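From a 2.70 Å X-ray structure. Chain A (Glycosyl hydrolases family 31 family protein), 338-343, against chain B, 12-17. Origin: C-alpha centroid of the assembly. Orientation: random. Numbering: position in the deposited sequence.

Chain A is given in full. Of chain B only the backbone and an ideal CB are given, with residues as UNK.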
# COMPACT_ATOMS: atom_id res chain seq x y z
N LEU A 338 31.11 5.20 0.44
CA LEU A 338 29.94 4.68 -0.27
C LEU A 338 28.66 5.09 0.43
O LEU A 338 27.65 5.39 -0.23
CB LEU A 338 30.03 3.16 -0.37
CG LEU A 338 31.08 2.59 -1.32
CD1 LEU A 338 31.38 1.15 -0.96
CD2 LEU A 338 30.60 2.70 -2.75
N GLN A 339 28.67 5.12 1.76
CA GLN A 339 27.48 5.50 2.52
C GLN A 339 27.20 6.99 2.39
O GLN A 339 26.04 7.40 2.23
CB GLN A 339 27.66 5.11 3.98
CG GLN A 339 26.38 5.17 4.79
CD GLN A 339 25.46 4.01 4.49
OE1 GLN A 339 24.47 4.16 3.77
NE2 GLN A 339 25.77 2.85 5.05
N ALA A 340 28.25 7.82 2.44
CA ALA A 340 28.05 9.27 2.48
C ALA A 340 27.59 9.81 1.14
O ALA A 340 26.76 10.73 1.09
CB ALA A 340 29.34 9.96 2.92
N ASN A 341 28.11 9.27 0.04
CA ASN A 341 27.77 9.74 -1.29
C ASN A 341 26.54 9.04 -1.87
O ASN A 341 26.24 9.23 -3.05
CB ASN A 341 28.97 9.56 -2.23
CG ASN A 341 30.11 10.49 -1.87
OD1 ASN A 341 30.17 11.63 -2.34
ND2 ASN A 341 31.02 10.01 -1.03
N GLY A 342 25.83 8.25 -1.07
CA GLY A 342 24.63 7.59 -1.54
C GLY A 342 24.86 6.63 -2.69
O GLY A 342 24.08 6.62 -3.65
N LEU A 343 25.91 5.82 -2.61
CA LEU A 343 26.24 4.86 -3.65
C LEU A 343 25.82 3.44 -3.29
O LEU A 343 26.23 2.50 -3.97
CB LEU A 343 27.73 4.90 -3.95
CG LEU A 343 28.35 6.29 -4.15
CD1 LEU A 343 29.84 6.17 -4.40
CD2 LEU A 343 27.65 7.03 -5.28
N UNK B 12 24.13 19.48 -1.17
CA UNK B 12 24.66 18.61 -0.12
C UNK B 12 24.27 17.17 -0.44
O UNK B 12 23.11 16.89 -0.76
CB UNK B 12 24.14 19.02 1.26
N UNK B 13 25.24 16.27 -0.37
CA UNK B 13 25.00 14.84 -0.53
C UNK B 13 25.07 14.21 0.86
O UNK B 13 26.16 13.90 1.36
CB UNK B 13 26.01 14.20 -1.49
N UNK B 14 23.91 14.01 1.47
CA UNK B 14 23.81 13.49 2.83
C UNK B 14 23.27 12.07 2.74
O UNK B 14 22.06 11.84 2.81
CB UNK B 14 22.92 14.37 3.71
N UNK B 15 24.18 11.11 2.60
CA UNK B 15 23.74 9.74 2.35
C UNK B 15 23.04 9.67 1.01
O UNK B 15 23.53 10.17 -0.01
CB UNK B 15 22.82 9.25 3.46
N UNK B 16 21.86 9.04 1.00
CA UNK B 16 21.11 8.91 -0.24
C UNK B 16 20.24 10.12 -0.56
O UNK B 16 19.67 10.17 -1.65
CB UNK B 16 20.23 7.66 -0.17
N UNK B 17 20.13 11.09 0.34
CA UNK B 17 19.30 12.26 0.11
C UNK B 17 20.17 13.44 -0.34
O UNK B 17 21.28 13.63 0.16
CB UNK B 17 18.51 12.62 1.37

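Chain A brings the end of a helix to this contact. Its residues Gln339(A) and Ala340(A) are helical, Asn341(A) is the first to leave helical angles, and Gly342(A) follows at positive phi. What it offers is mostly backbone: the carbonyl oxygens of Gln339(A) and Ala340(A), and the bare CA of Gly342(A). No charged side chain lies in this stretch.

Position 12 is in a strand, with phi/psi of -105/132. Its CB has nothing of chain A within 5.5 Å. Chain A sets no preference, though a beta-branched residue would suit the strand. The residue is Ile12(B), and it makes no contact here.

Position 13 points its CB toward chain A. The CB lies 4.4 Å from Ala340(A) O and 4.8 Å from Asn341(A) CA, so there is room for a side chain to run along the turn after the helix. The carbonyl oxygen of position 15 also lies on this side, near Gly342(A). A medium or long flexible side chain would fit, such as Met, Gln, Glu, Lys or Arg; a donor at its end could use that oxygen. The residue is Gln13(B). Its CG packs 3.7 Å from Asn341(A) CA. With chi1 t and chi2 p, the chain folds back so that Gln13(B) NE2 donates to the oxygen of position 15 at 2.7 Å. The amide thus braces its own loop beside Gly342(A). An ideal CB on Gly342(A) would lie 3.2 Å from Gln13(B) NE2, which is tight.

Position 14 points away, and nothing of chain A is near its CB. It opens a type II' turn that ends at position 17. Many residues would suit. The residue is His14(B), whose ND1 donates to OE2 of the residue at position 17 at 2.8 Å, linking the two ends of the turn.

Position 15 has phi/psi of 64/-131. Positive phi favours glycine, and this is the second residue of a type II' turn, where glycine is common. An ideal CB would point away from chain A, 3.9 Å from Gln339(A) O, so the backbone angles are the stronger clue. The residue is Gly15(B). Its N donates a weak hydrogen bond to Ala340(A) O, 3.0 Å long with an angle of 125°. Its CA makes a CA-H...O contact with Gln339(A) O at 3.3 Å. Gly15(B) O would clash with a CB on Gly342(A), only 2.5 Å away.

Position 16 sets its CB sideways, 4.6 Å from Gly342(A) CA. Chain A offers no pocket here, and several residues, polar or nonpolar, could be placed. The residue is Phe16(B). Its backbone meets the glycine, with Phe16(B) CA 4.0 Å from Gly342(A) CA, while the ring leads away.

Position 17 points away and is out of contact. Chain A does not restrict it. The residue is Glu17(B), which accepts the hydrogen bond from His14(B) described above.

Chain B (12-17) IQHGFE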
# COMPACT_ATOMS: atom_id res chain seq x y z
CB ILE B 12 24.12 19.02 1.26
CG1 ILE B 12 24.48 20.47 1.57
CG2 ILE B 12 24.67 18.09 2.34
CD1 ILE B 12 23.87 20.99 2.85
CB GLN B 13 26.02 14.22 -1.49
CG GLN B 13 25.68 12.79 -1.91
CD GLN B 13 24.36 12.71 -2.64
OE1 GLN B 13 24.11 13.46 -3.59
NE2 GLN B 13 23.50 11.79 -2.21
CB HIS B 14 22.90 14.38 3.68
CG HIS B 14 22.73 13.90 5.09
ND1 HIS B 14 21.50 13.79 5.69
CD2 HIS B 14 23.64 13.51 6.01
CE1 HIS B 14 21.65 13.36 6.92
NE2 HIS B 14 22.94 13.18 7.15
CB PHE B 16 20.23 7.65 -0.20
CG PHE B 16 19.30 7.59 0.98
CD1 PHE B 16 18.10 8.28 0.98
CD2 PHE B 16 19.62 6.83 2.09
CE1 PHE B 16 17.25 8.22 2.06
CE2 PHE B 16 18.77 6.76 3.18
CZ PHE B 16 17.58 7.46 3.16
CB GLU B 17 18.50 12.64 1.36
CG GLU B 17 19.31 13.21 2.51
CD GLU B 17 18.46 13.97 3.51
OE1 GLU B 17 17.37 14.45 3.13
OE2 GLU B 17 18.88 14.10 4.68
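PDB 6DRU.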